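Homoprotocatechuate 2,3-dioxygenase (Brevibacterium fuscum, PDB 4Z6M) uses an iron(II) ion and molecular oxygen to cleave the aromatic ring of homoprotocatechuate next to its two hydroxyl groups, as an extradiol dioxygenase. Local coordinates at residues A[186-190]-A[324-329]; A[177-183]-A[281-287]; A[38-42]-A[148-152]; A[225-229]-A[254-258]. The protein carries 1 engineered substitution. All coordinates share one frame; numbering follows the deposited sequence.

Contact 1: A[186-190]-A[324-329]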
loop_
_atom_site.group_PDB
_atom_site.type_symbol
_atom_site.label_atom_id
_atom_site.label_comp_id
_atom_site.label_asym_id
_atom_site.label_seq_id
_atom_site.Cartn_x
_atom_site.Cartn_y
_atom_site.Cartn_z
ATOM N N GLY A 186 34.413 -11.920 19.682
ATOM C CA GLY A 186 34.924 -12.605 18.505
ATOM C C GLY A 186 34.016 -13.702 17.986
ATOM O O GLY A 186 34.437 -14.502 17.133
ATOM N N THR A 187 32.788 -13.760 18.495
ATOM C CA THR A 187 31.836 -14.792 18.045
ATOM C C THR A 187 31.007 -14.271 16.890
ATOM O O THR A 187 30.530 -13.141 16.937
ATOM C CB THR A 187 30.928 -15.248 19.202
ATOM O OG1 THR A 187 31.754 -15.798 20.235
ATOM C CG2 THR A 187 29.899 -16.297 18.733
ATOM N N THR A 188 30.821 -15.102 15.865
ATOM C CA THR A 188 29.878 -14.823 14.775
ATOM C C THR A 188 28.631 -15.681 14.959
ATOM O O THR A 188 28.736 -16.891 15.191
ATOM C CB THR A 188 30.525 -15.069 13.397
ATOM O OG1 THR A 188 31.657 -14.221 13.247
ATOM C CG2 THR A 188 29.544 -14.794 12.271
ATOM N N TYR A 189 27.464 -15.044 14.866
ATOM C CA TYR A 189 26.196 -15.699 15.077
ATOM C C TYR A 189 25.425 -15.969 13.784
ATOM O O TYR A 189 24.571 -16.864 13.781
ATOM C CB TYR A 189 25.328 -14.876 16.016
ATOM C CG TYR A 189 25.930 -14.746 17.384
ATOM C CD1 TYR A 189 26.844 -13.736 17.688
ATOM C CD2 TYR A 189 25.632 -15.670 18.381
ATOM C CE1 TYR A 189 27.398 -13.653 18.958
ATOM C CE2 TYR A 189 26.179 -15.575 19.637
ATOM C CZ TYR A 189 27.073 -14.567 19.925
ATOM O OH TYR A 189 27.622 -14.499 21.180
ATOM N N ALA A 190 25.684 -15.194 12.722
ATOM C CA ALA A 190 24.911 -15.303 11.501
ATOM C C ALA A 190 25.604 -14.511 10.416
ATOM O O ALA A 190 26.291 -13.533 10.710
ATOM C CB ALA A 190 23.503 -14.794 11.719
ATOM N N ARG A 324 26.408 -27.016 17.989
ATOM C CA ARG A 324 27.134 -25.770 18.133
ATOM C C ARG A 324 27.803 -25.677 19.504
ATOM O O ARG A 324 27.169 -25.904 20.536
ATOM C CB ARG A 324 26.190 -24.590 17.929
ATOM C CG ARG A 324 26.856 -23.224 18.102
ATOM C CD ARG A 324 25.878 -22.117 17.721
ATOM N NE ARG A 324 26.352 -20.756 17.930
ATOM C CZ ARG A 324 27.063 -20.052 17.058
ATOM N NH1 ARG A 324 27.459 -20.583 15.907
ATOM N NH2 ARG A 324 27.380 -18.790 17.359
ATOM N N THR A 325 29.067 -25.283 19.496
ATOM C CA THR A 325 29.814 -25.001 20.733
ATOM C C THR A 325 30.041 -23.516 20.990
ATOM O O THR A 325 30.245 -23.114 22.147
ATOM C CB THR A 325 31.163 -25.759 20.734
ATOM O OG1 THR A 325 31.954 -25.392 19.600
ATOM C CG2 THR A 325 30.921 -27.261 20.705
ATOM N N ASP A 326 30.030 -22.716 19.925
ATOM C CA ASP A 326 30.038 -21.248 20.071
ATOM C C ASP A 326 28.795 -20.798 20.849
ATOM O O ASP A 326 27.794 -21.523 20.948
ATOM C CB ASP A 326 30.064 -20.545 18.718
ATOM C CG ASP A 326 31.408 -20.594 18.028
ATOM O OD1 ASP A 326 32.416 -21.014 18.640
ATOM O OD2 ASP A 326 31.441 -20.181 16.836
ATOM N N ASP A 327 28.845 -19.584 21.397
ATOM C CA ASP A 327 27.729 -19.062 22.172
ATOM C C ASP A 327 26.412 -19.028 21.354
ATOM O O ASP A 327 26.417 -18.863 20.121
ATOM C CB ASP A 327 28.032 -17.644 22.684
ATOM C CG ASP A 327 29.095 -17.609 23.786
ATOM O OD1 ASP A 327 29.480 -18.668 24.329
ATOM O OD2 ASP A 327 29.548 -16.500 24.118
ATOM N N SER A 328 25.314 -19.181 22.093
ATOM C CA SER A 328 23.967 -19.259 21.542
ATOM C C SER A 328 23.366 -17.869 21.486
ATOM O O SER A 328 23.277 -17.175 22.500
ATOM C CB SER A 328 23.096 -20.148 22.418
ATOM O OG SER A 328 21.715 -19.872 22.269
ATOM N N GLU A 329 22.920 -17.464 20.303
ATOM C CA GLU A 329 22.255 -16.164 20.162
ATOM C C GLU A 329 21.041 -16.043 21.095
ATOM O O GLU A 329 20.845 -15.000 21.731
ATOM C CB GLU A 329 21.853 -15.925 18.711
ATOM C CG GLU A 329 21.280 -14.523 18.488
ATOM C CD GLU A 329 21.222 -14.080 17.041
ATOM O OE1 GLU A 329 21.550 -14.872 16.140
ATOM O OE2 GLU A 329 20.831 -12.912 16.804
HETATM O O HOH W 1 30.997 -14.797 22.525
HETATM O O HOH W 2 31.360 -18.431 21.109
HETATM O O HOH W 3 29.767 -19.447 14.719
HETATM O O HOH W 4 32.214 -17.636 15.843
HETATM O O HOH W 5 22.464 -17.374 15.732
#
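R324 runs out with CG trans to its own backbone nitrogen (chi1 178°); the extended chain spans the gap and places its guanidinium beside T188 O, where strand 188-194 begins. Y189, with CG turned away from its carbonyl carbon (chi1 -63°), lays its ring against the same loop. NH2 of R324 donates to the backbone O of T188 at 3.2 Å and nearly straight, the acceptor lying in the guanidinium plane. NE and NH2 of R324 also grip the carbonyl O of D327 side-on, which fixes the rotation of the group. Arginine suits this place because its planar N-H groups can bind two carbonyls at once, T188 O and D327 O. Methylene CB of D326 sits over the guanidinium centre. The Y189 and R324 side chains cross at roughly a right angle, their flat groups inclined at 46°, and Y189 CE2 comes 3.3 Å from D327 O, which approaches the ring obliquely. The T187 methyl CG2 lies over one face of that ring, toward its rim.

Here the loop leading into helix 329-333 is fastened to strand 188-194 of the C-terminal glyoxalase-type sheet. S328 is the N-cap of that helix, its OG taking the N-H of E331. The carboxylate of E329 pairs with R292 and R293.

The hydroxyl of Y189 goes to D183. T187 OG1 binds two waters: one reaches D327 OD2, the other D327 N, 2.8 Å from that water's oxygen.

Contact 2: A[177-183]-A[281-287]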
loop_
_atom_site.group_PDB
_atom_site.type_symbol
_atom_site.label_atom_id
_atom_site.label_comp_id
_atom_site.label_asym_id
_atom_site.label_seq_id
_atom_site.Cartn_x
_atom_site.Cartn_y
_atom_site.Cartn_z
ATOM N N VAL A 177 29.397 -11.784 1.067
ATOM C CA VAL A 177 28.723 -11.448 2.314
ATOM C C VAL A 177 28.227 -10.021 2.254
ATOM O O VAL A 177 28.928 -9.122 1.793
ATOM C CB VAL A 177 29.640 -11.673 3.531
ATOM C CG1 VAL A 177 29.003 -11.164 4.816
ATOM C CG2 VAL A 177 29.947 -13.162 3.633
ATOM N N THR A 178 27.003 -9.842 2.707
ATOM C CA THR A 178 26.370 -8.533 2.769
ATOM C C THR A 178 26.271 -8.060 4.182
ATOM O O THR A 178 26.673 -6.950 4.465
ATOM C CB THR A 178 24.990 -8.599 2.096
ATOM O OG1 THR A 178 24.241 -9.677 2.668
ATOM C CG2 THR A 178 25.166 -8.819 0.636
ATOM N N GLU A 179 25.701 -8.864 5.069
ATOM C CA GLU A 179 25.559 -8.501 6.471
ATOM C C GLU A 179 25.914 -9.671 7.376
ATOM O O GLU A 179 25.885 -10.825 6.953
ATOM C CB GLU A 179 24.131 -8.045 6.761
ATOM C CG GLU A 179 23.669 -6.922 5.824
ATOM C CD GLU A 179 22.566 -6.054 6.397
ATOM O OE1 GLU A 179 22.563 -5.858 7.606
ATOM O OE2 GLU A 179 21.706 -5.538 5.625
ATOM N N ASP A 180 26.245 -9.372 8.625
ATOM C CA ASP A 180 26.505 -10.408 9.621
ATOM C C ASP A 180 26.224 -9.897 11.016
ATOM O O ASP A 180 25.989 -8.690 11.213
ATOM C CB ASP A 180 27.901 -11.011 9.454
ATOM C CG ASP A 180 29.031 -10.087 9.787
ATOM O OD1 ASP A 180 28.868 -8.880 9.916
ATOM O OD2 ASP A 180 30.156 -10.593 9.849
ATOM N N ILE A 181 26.196 -10.844 11.956
ATOM C CA ILE A 181 25.992 -10.516 13.356
ATOM C C ILE A 181 27.147 -11.112 14.148
ATOM O O ILE A 181 27.407 -12.308 14.043
ATOM C CB ILE A 181 24.649 -11.084 13.884
ATOM C CG1 ILE A 181 23.466 -10.411 13.191
ATOM C CG2 ILE A 181 24.534 -10.935 15.399
ATOM C CD1 ILE A 181 22.113 -11.010 13.525
ATOM N N GLN A 182 27.795 -10.274 14.952
ATOM C CA GLN A 182 28.926 -10.685 15.791
ATOM C C GLN A 182 28.783 -10.111 17.179
ATOM O O GLN A 182 27.940 -9.254 17.411
ATOM C CB GLN A 182 30.246 -10.203 15.179
ATOM C CG GLN A 182 30.541 -10.780 13.819
ATOM C CD GLN A 182 31.916 -10.421 13.319
ATOM O OE1 GLN A 182 32.880 -10.320 14.094
ATOM N NE2 GLN A 182 32.033 -10.277 12.029
ATOM N N ASP A 183 29.624 -10.545 18.112
ATOM C CA ASP A 183 29.764 -9.817 19.371
ATOM C C ASP A 183 31.167 -9.283 19.560
ATOM O O ASP A 183 32.020 -9.419 18.672
ATOM C CB ASP A 183 29.265 -10.647 20.566
ATOM C CG ASP A 183 30.098 -11.856 20.866
ATOM O OD1 ASP A 183 31.231 -11.970 20.341
ATOM O OD2 ASP A 183 29.606 -12.707 21.654
ATOM N N PRO A 281 28.763 -2.101 0.406
ATOM C CA PRO A 281 29.257 -2.014 1.774
ATOM C C PRO A 281 28.670 -3.103 2.654
ATOM O O PRO A 281 27.468 -3.307 2.666
ATOM C CB PRO A 281 28.782 -0.633 2.234
ATOM C CG PRO A 281 28.576 0.162 0.991
ATOM C CD PRO A 281 28.150 -0.831 -0.056
ATOM N N THR A 282 29.526 -3.804 3.383
ATOM C CA THR A 282 29.059 -4.807 4.308
ATOM C C THR A 282 28.604 -4.126 5.608
ATOM O O THR A 282 29.035 -3.017 5.961
ATOM C CB THR A 282 30.149 -5.817 4.613
ATOM O OG1 THR A 282 31.247 -5.116 5.197
ATOM C CG2 THR A 282 30.601 -6.486 3.354
ATOM N N ILE A 283 27.695 -4.768 6.302
ATOM C CA ILE A 283 27.173 -4.245 7.560
ATOM C C ILE A 283 27.300 -5.331 8.636
ATOM O O ILE A 283 26.818 -6.435 8.445
ATOM C CB ILE A 283 25.692 -3.846 7.429
ATOM C CG1 ILE A 283 25.469 -2.852 6.265
ATOM C CG2 ILE A 283 25.202 -3.248 8.739
ATOM C CD1 ILE A 283 24.018 -2.596 5.894
ATOM N N THR A 284 27.924 -5.010 9.761
ATOM C CA THR A 284 28.015 -5.908 10.906
ATOM C C THR A 284 27.214 -5.339 12.068
ATOM O O THR A 284 27.388 -4.174 12.446
ATOM C CB THR A 284 29.461 -6.083 11.363
ATOM O OG1 THR A 284 30.236 -6.680 10.302
ATOM C CG2 THR A 284 29.544 -6.986 12.603
ATOM N N TRP A 285 26.299 -6.138 12.595
ATOM C CA TRP A 285 25.504 -5.776 13.767
ATOM C C TRP A 285 26.025 -6.487 14.995
ATOM O O TRP A 285 26.484 -7.633 14.902
ATOM C CB TRP A 285 24.063 -6.203 13.569
ATOM C CG TRP A 285 23.367 -5.580 12.396
ATOM C CD1 TRP A 285 23.589 -5.847 11.075
ATOM C CD2 TRP A 285 22.346 -4.563 12.427
ATOM N NE1 TRP A 285 22.747 -5.094 10.276
ATOM C CE2 TRP A 285 21.984 -4.293 11.080
ATOM C CE3 TRP A 285 21.683 -3.880 13.454
ATOM C CZ2 TRP A 285 21.002 -3.374 10.745
ATOM C CZ3 TRP A 285 20.699 -2.949 13.100
ATOM C CH2 TRP A 285 20.371 -2.735 11.763
ATOM N N ASN A 286 25.892 -5.848 16.153
ATOM C CA ASN A 286 26.190 -6.525 17.413
ATOM C C ASN A 286 25.024 -7.411 17.803
ATOM O O ASN A 286 23.863 -6.998 17.695
ATOM C CB ASN A 286 26.442 -5.508 18.513
ATOM C CG ASN A 286 26.979 -6.150 19.764
ATOM O OD1 ASN A 286 26.213 -6.496 20.667
ATOM N ND2 ASN A 286 28.296 -6.296 19.842
ATOM N N VAL A 287 25.316 -8.605 18.304
ATOM C CA VAL A 287 24.265 -9.549 18.673
ATOM C C VAL A 287 23.314 -9.017 19.742
ATOM O O VAL A 287 22.190 -9.483 19.855
ATOM C CB VAL A 287 24.898 -10.907 19.117
ATOM C CG1 VAL A 287 25.548 -10.795 20.493
ATOM C CG2 VAL A 287 23.903 -12.051 19.034
HETATM O O HOH W 6 25.167 -5.028 2.433
#
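E179 and W285 lie side by side and point the same way, the carboxylate nearly coplanar with the indole, 9° between the planes. The indole NE1 therefore donates from the ring edge to E179 OE1 at 2.8 Å, meeting that oxygen nearly end-on to its C-O bond. A carboxylate suits this place because it can take the indole N-H with one oxygen and serve Y273 OH and S251 N with the other. I283 runs alongside the same glutamate, its CD1 3.8 Å from E179 CD.

On the opposite face, D180 and T284 cross at a slant. D180 holds CG between its backbone nitrogen and carbonyl carbon (chi1 69°), which swings OD1 toward the neighbouring strand; T284 OG1 donates to the syn lone pair of OD1 at 2.6 Å. The other oxygen of D180, OD2, receives Q182 NE2 from above the carboxylate plane and forms a salt bridge with R167.

These pairs decorate two parallel strands, 176-182 and 283-286, of the C-terminal glyoxalase-type sheet. Their backbone bonds alternate in the parallel manner: D180 takes I283 O with its N-H and gives its own O to W285 N, the latter bond 2.9 Å long and almost straight at 174°. Strand 283-286 extends the sheet at this end, as its outermost strand within the chain.

Beta-branched side chains fill the far end, where I181 and V287 cross at about a right angle with I181 CG2 3.7 Å from V287 CB. Other subunits reach this strand too: I283 packs on H139 of a second subunit and W285 on R236 of a third.

Contact 3: A[38-42]-A[148-152]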
loop_
_atom_site.group_PDB
_atom_site.type_symbol
_atom_site.label_atom_id
_atom_site.label_comp_id
_atom_site.label_asym_id
_atom_site.label_seq_id
_atom_site.Cartn_x
_atom_site.Cartn_y
_atom_site.Cartn_z
ATOM N N VAL A 38 -3.792 -22.001 0.919
ATOM C CA VAL A 38 -3.509 -20.883 1.824
ATOM C C VAL A 38 -2.589 -19.871 1.170
ATOM O O VAL A 38 -2.948 -18.696 1.091
ATOM C CB VAL A 38 -2.966 -21.337 3.189
ATOM C CG1 VAL A 38 -2.665 -20.141 4.082
ATOM C CG2 VAL A 38 -3.949 -22.307 3.854
ATOM N N LEU A 39 -1.458 -20.324 0.645
ATOM C CA LEU A 39 -0.427 -19.398 0.159
ATOM C C LEU A 39 -0.547 -19.005 -1.307
ATOM O O LEU A 39 0.092 -18.055 -1.732
ATOM C CB LEU A 39 0.971 -19.924 0.455
ATOM C CG LEU A 39 1.315 -20.031 1.949
ATOM C CD1 LEU A 39 2.764 -20.493 2.021
ATOM C CD2 LEU A 39 1.120 -18.709 2.685
ATOM N N GLY A 40 -1.306 -19.756 -2.101
ATOM C CA GLY A 40 -1.571 -19.344 -3.472
ATOM C C GLY A 40 -0.459 -19.617 -4.477
ATOM O O GLY A 40 -0.479 -19.065 -5.587
ATOM N N LEU A 41 0.506 -20.473 -4.148
ATOM C CA LEU A 41 1.519 -20.819 -5.138
ATOM C C LEU A 41 0.868 -21.562 -6.315
ATOM O O LEU A 41 -0.211 -22.142 -6.174
ATOM C CB LEU A 41 2.626 -21.670 -4.515
ATOM C CG LEU A 41 3.615 -20.866 -3.648
ATOM C CD1 LEU A 41 4.420 -21.810 -2.773
ATOM C CD2 LEU A 41 4.552 -19.984 -4.468
ATOM N N HIS A 42 1.521 -21.492 -7.468
ATOM C CA HIS A 42 0.957 -21.980 -8.722
ATOM C C HIS A 42 1.487 -23.357 -9.067
ATOM O O HIS A 42 2.692 -23.577 -9.022
ATOM C CB HIS A 42 1.293 -20.972 -9.828
ATOM C CG HIS A 42 0.722 -19.639 -9.525
ATOM N ND1 HIS A 42 -0.601 -19.350 -9.769
ATOM C CD2 HIS A 42 1.223 -18.585 -8.830
ATOM C CE1 HIS A 42 -0.870 -18.136 -9.316
ATOM N NE2 HIS A 42 0.217 -17.658 -8.734
ATOM N N GLY A 148 -2.371 -12.018 -1.183
ATOM C CA GLY A 148 -1.117 -12.403 -0.540
ATOM C C GLY A 148 -0.026 -12.891 -1.499
ATOM O O GLY A 148 0.864 -13.629 -1.068
ATOM N N GLU A 149 -0.089 -12.527 -2.782
ATOM C CA GLU A 149 0.708 -13.221 -3.818
ATOM C C GLU A 149 2.205 -13.288 -3.554
ATOM O O GLU A 149 2.864 -12.266 -3.321
ATOM C CB GLU A 149 0.482 -12.587 -5.185
ATOM C CG GLU A 149 1.049 -13.386 -6.344
ATOM C CD GLU A 149 0.252 -14.637 -6.668
ATOM O OE1 GLU A 149 -0.965 -14.667 -6.423
ATOM O OE2 GLU A 149 0.864 -15.574 -7.190
ATOM N N LEU A 150 2.729 -14.505 -3.619
ATOM C CA LEU A 150 4.158 -14.743 -3.591
ATOM C C LEU A 150 4.727 -14.645 -4.984
ATOM O O LEU A 150 4.362 -15.394 -5.880
ATOM C CB LEU A 150 4.431 -16.114 -2.987
ATOM C CG LEU A 150 3.784 -16.358 -1.615
ATOM C CD1 LEU A 150 4.253 -17.698 -1.060
ATOM C CD2 LEU A 150 4.112 -15.255 -0.626
ATOM N N VAL A 151 5.629 -13.701 -5.181
ATOM C CA VAL A 151 6.046 -13.310 -6.533
ATOM C C VAL A 151 7.385 -13.880 -6.992
ATOM O O VAL A 151 7.574 -14.067 -8.188
ATOM C CB VAL A 151 6.000 -11.773 -6.709
ATOM C CG1 VAL A 151 4.608 -11.251 -6.392
ATOM C CG2 VAL A 151 7.031 -11.058 -5.864
ATOM N N ARG A 152 8.289 -14.177 -6.049
ATOM C CA ARG A 152 9.610 -14.726 -6.372
ATOM C C ARG A 152 10.042 -15.651 -5.253
ATOM O O ARG A 152 9.614 -15.475 -4.105
ATOM C CB ARG A 152 10.670 -13.634 -6.500
ATOM C CG ARG A 152 10.544 -12.741 -7.718
ATOM C CD ARG A 152 11.724 -11.788 -7.805
ATOM N NE ARG A 152 11.698 -10.834 -6.699
ATOM C CZ ARG A 152 10.923 -9.756 -6.660
ATOM N NH1 ARG A 152 10.122 -9.468 -7.679
ATOM N NH2 ARG A 152 10.960 -8.943 -5.607
HETATM O O HOH W 7 0.899 -16.686 -3.942
HETATM O O HOH W 8 0.365 -16.035 0.147
HETATM O O HOH W 9 -2.210 -17.092 -6.258
#
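The loop between strand 125-129 of one glyoxalase-type sheet and strand 152-160 of the other passes here beside the turn after helix 28-38, and the buried contact joins the two. Its polar part is a His-carboxylate pair. H42 and E149 approach from opposite directions, and H42 NE2 donates to E149 OE2 at 2.7 Å with an N-H...O angle of 158°. The carboxylate oxygen lies in the imidazole plane and is met on its syn side. E149 reaches this position by bending at its second torsion (chi2 73°), which folds the carboxylate back toward the histidine; its other oxygen, OE1, accepts the backbone N-H of S146, so both ends of the group are held.

G40 is the first residue to leave the helix and has positive phi, a conformation that glycine takes without strain. Its carbonyl O lies above one face of the H42 ring, displaced toward the rim. L150 supplies the apolar part: its CD1 meets L41 CD2 at 4.1 Å, the two side chains slanting past each other, and touches L39 CB at 4.2 Å. L39 and L150 also pack on I228 of helix 222-234, and L41 and L150 on F217, a place suited to branched apolar side chains.

Between the two backbones water replaces direct bonding. One water accepts from L150 N and donates to L39 O; a second donates to the same L39 O at 2.8 Å and to G148 O at 2.7 Å.

Contact 4: A[225-229]-A[254-258]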
loop_
_atom_site.group_PDB
_atom_site.type_symbol
_atom_site.label_atom_id
_atom_site.label_comp_id
_atom_site.label_asym_id
_atom_site.label_seq_id
_atom_site.Cartn_x
_atom_site.Cartn_y
_atom_site.Cartn_z
ATOM N N ILE A 225 2.038 -9.130 2.678
ATOM C CA ILE A 225 2.459 -9.911 3.861
ATOM C C ILE A 225 1.422 -9.785 4.973
ATOM O O ILE A 225 1.061 -10.784 5.610
ATOM C CB ILE A 225 3.865 -9.494 4.303
ATOM C CG1 ILE A 225 4.878 -9.925 3.219
ATOM C CG2 ILE A 225 4.208 -10.088 5.669
ATOM C CD1 ILE A 225 6.294 -9.475 3.440
ATOM N N ILE A 226 0.922 -8.572 5.199
ATOM C CA ILE A 226 -0.162 -8.377 6.154
ATOM C C ILE A 226 -1.379 -9.265 5.817
ATOM O O ILE A 226 -1.982 -9.881 6.704
ATOM C CB ILE A 226 -0.592 -6.896 6.223
ATOM C CG1 ILE A 226 0.596 -6.007 6.618
ATOM C CG2 ILE A 226 -1.737 -6.720 7.204
ATOM C CD1 ILE A 226 1.351 -6.498 7.831
ATOM N N GLN A 227 -1.727 -9.358 4.538
ATOM C CA GLN A 227 -2.851 -10.199 4.132
ATOM C C GLN A 227 -2.646 -11.663 4.488
ATOM O O GLN A 227 -3.611 -12.362 4.810
ATOM C CB GLN A 227 -3.154 -10.047 2.652
ATOM C CG GLN A 227 -3.982 -11.147 2.035
ATOM C CD GLN A 227 -5.401 -11.304 2.587
ATOM O OE1 GLN A 227 -5.956 -10.430 3.256
ATOM N NE2 GLN A 227 -6.025 -12.400 2.209
ATOM N N ILE A 228 -1.424 -12.160 4.366
ATOM C CA ILE A 228 -1.186 -13.564 4.707
ATOM C C ILE A 228 -1.549 -13.768 6.178
ATOM O O ILE A 228 -2.194 -14.764 6.542
ATOM C CB ILE A 228 0.259 -13.987 4.398
ATOM C CG1 ILE A 228 0.514 -13.918 2.897
ATOM C CG2 ILE A 228 0.554 -15.381 4.930
ATOM C CD1 ILE A 228 1.957 -14.030 2.469
ATOM N N CYS A 229 -1.103 -12.862 7.039
ATOM C CA CYS A 229 -1.479 -12.915 8.445
ATOM C C CYS A 229 -2.980 -12.875 8.650
ATOM O O CYS A 229 -3.550 -13.698 9.380
ATOM C CB CYS A 229 -0.832 -11.746 9.207
ATOM S SG CYS A 229 0.953 -11.719 9.198
ATOM N N PHE A 254 10.832 -6.204 4.961
ATOM C CA PHE A 254 9.617 -6.482 5.723
ATOM C C PHE A 254 9.420 -8.021 5.660
ATOM O O PHE A 254 9.690 -8.622 4.622
ATOM C CB PHE A 254 8.449 -5.712 5.101
ATOM C CG PHE A 254 7.225 -5.611 5.964
ATOM C CD1 PHE A 254 7.112 -4.615 6.890
ATOM C CD2 PHE A 254 6.175 -6.493 5.819
ATOM C CE1 PHE A 254 5.984 -4.515 7.674
ATOM C CE2 PHE A 254 5.060 -6.407 6.615
ATOM C CZ PHE A 254 4.970 -5.407 7.541
ATOM N N TYR A 255 8.986 -8.642 6.753
ATOM C CA TYR A 255 9.053 -10.095 6.863
ATOM C C TYR A 255 7.929 -10.698 7.680
ATOM O O TYR A 255 7.252 -10.019 8.475
ATOM C CB TYR A 255 10.394 -10.502 7.497
ATOM C CG TYR A 255 10.479 -10.256 8.988
ATOM C CD1 TYR A 255 10.008 -11.180 9.888
ATOM C CD2 TYR A 255 11.027 -9.079 9.509
ATOM C CE1 TYR A 255 10.062 -10.972 11.254
ATOM C CE2 TYR A 255 11.091 -8.861 10.875
ATOM C CZ TYR A 255 10.597 -9.801 11.752
ATOM O OH TYR A 255 10.691 -9.609 13.116
ATOM N N LEU A 256 7.814 -12.021 7.521
ATOM C CA LEU A 256 6.889 -12.851 8.273
ATOM C C LEU A 256 7.432 -14.271 8.260
ATOM O O LEU A 256 7.932 -14.698 7.226
ATOM C CB LEU A 256 5.505 -12.850 7.612
ATOM C CG LEU A 256 4.419 -13.716 8.267
ATOM C CD1 LEU A 256 4.068 -13.219 9.657
ATOM C CD2 LEU A 256 3.222 -13.814 7.357
ATOM N N TYR A 257 7.344 -15.000 9.376
ATOM C CA TYR A 257 7.664 -16.431 9.372
ATOM C C TYR A 257 6.437 -17.259 9.746
ATOM O O TYR A 257 5.793 -16.996 10.760
ATOM C CB TYR A 257 8.800 -16.764 10.348
ATOM C CG TYR A 257 10.087 -16.036 10.038
ATOM C CD1 TYR A 257 11.020 -16.527 9.125
ATOM C CD2 TYR A 257 10.358 -14.808 10.649
ATOM C CE1 TYR A 257 12.193 -15.847 8.862
ATOM C CE2 TYR A 257 11.506 -14.131 10.380
ATOM C CZ TYR A 257 12.421 -14.647 9.490
ATOM O OH TYR A 257 13.548 -13.931 9.257
ATOM N N ILE A 258 6.140 -18.261 8.920
ATOM C CA ILE A 258 5.033 -19.153 9.132
ATOM C C ILE A 258 5.537 -20.596 9.056
ATOM O O ILE A 258 6.647 -20.864 8.565
ATOM C CB ILE A 258 3.877 -18.882 8.135
ATOM C CG1 ILE A 258 4.328 -19.126 6.705
ATOM C CG2 ILE A 258 3.354 -17.453 8.324
ATOM C CD1 ILE A 258 3.284 -18.842 5.654
#
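I225 slides its side chain past F254 in the opposite direction, with CD1 reaching the rim of the phenyl ring at CD2, 3.8 Å away. That methyl lies in the ring plane and meets the ring at its edge. In the conformer described, one of two, CD1 of I226 comes to 3.8 Å from F254 CZ, also in the ring plane, and the two side chains cross at about a right angle. The other branch of I225, CG2, descends on L256 and touches its CB at 3.6 Å.

L256 occupies the middle of the contact. The side chain leaves the strand with CG on the far side from its own N (chi1 178°), which sends the two methyls forward to the helix: CD1 lies 3.5 Å from C229 SG, and CD2 lies 3.9 Å from I228 CG2. Cysteine suits the spot, since its short side chain brings a single polarizable sulfur against both leucine methyls.

This is a helix laid on a sheet in the C-terminal glyoxalase-type domain. Segment 225-229 of helix 222-234 runs at 27° to strand segment 254-258, their axes 9.1 Å apart at closest. Alternation along the strand sorts its residues: F254, L256 and I258 turn to the helix, whereas Y255 points away, its hydroxyl bonded to D294 and its ring stacked on H248. Y257 sets its ring edge-to-face with that of H214, an iron ligand, and its side chain touches E267, another ligand.

The interface also meets a neighbouring subunit: F254 packs on its I226, and its W296 packs on I226 and C229 of this chain.

In the fold
Contacts 1 and 2 share a sheet and touch, their centres 13 Å apart: strands 176-182 and 188-194 are neighbours, and Y189 N lies 2.9 Å from I181 O, a probable hydrogen bond. Contact 4 reaches that same sheet near its other end, about 24 Å from contact 2 between centres, and is nested within the chain loops closed by both. Contact 3 touches contact 4, with centres 12 Å apart: L39 CD2 is 3.7 Å from I258 CD1 of strand 254-259, and G148 O is 3.7 Å from I228 CD1 of helix 222-234. Contact 4 lies closest to the iron(II) ion, which H155, H214 and E267 hold: the side chain of Y255 is about 7 Å from it.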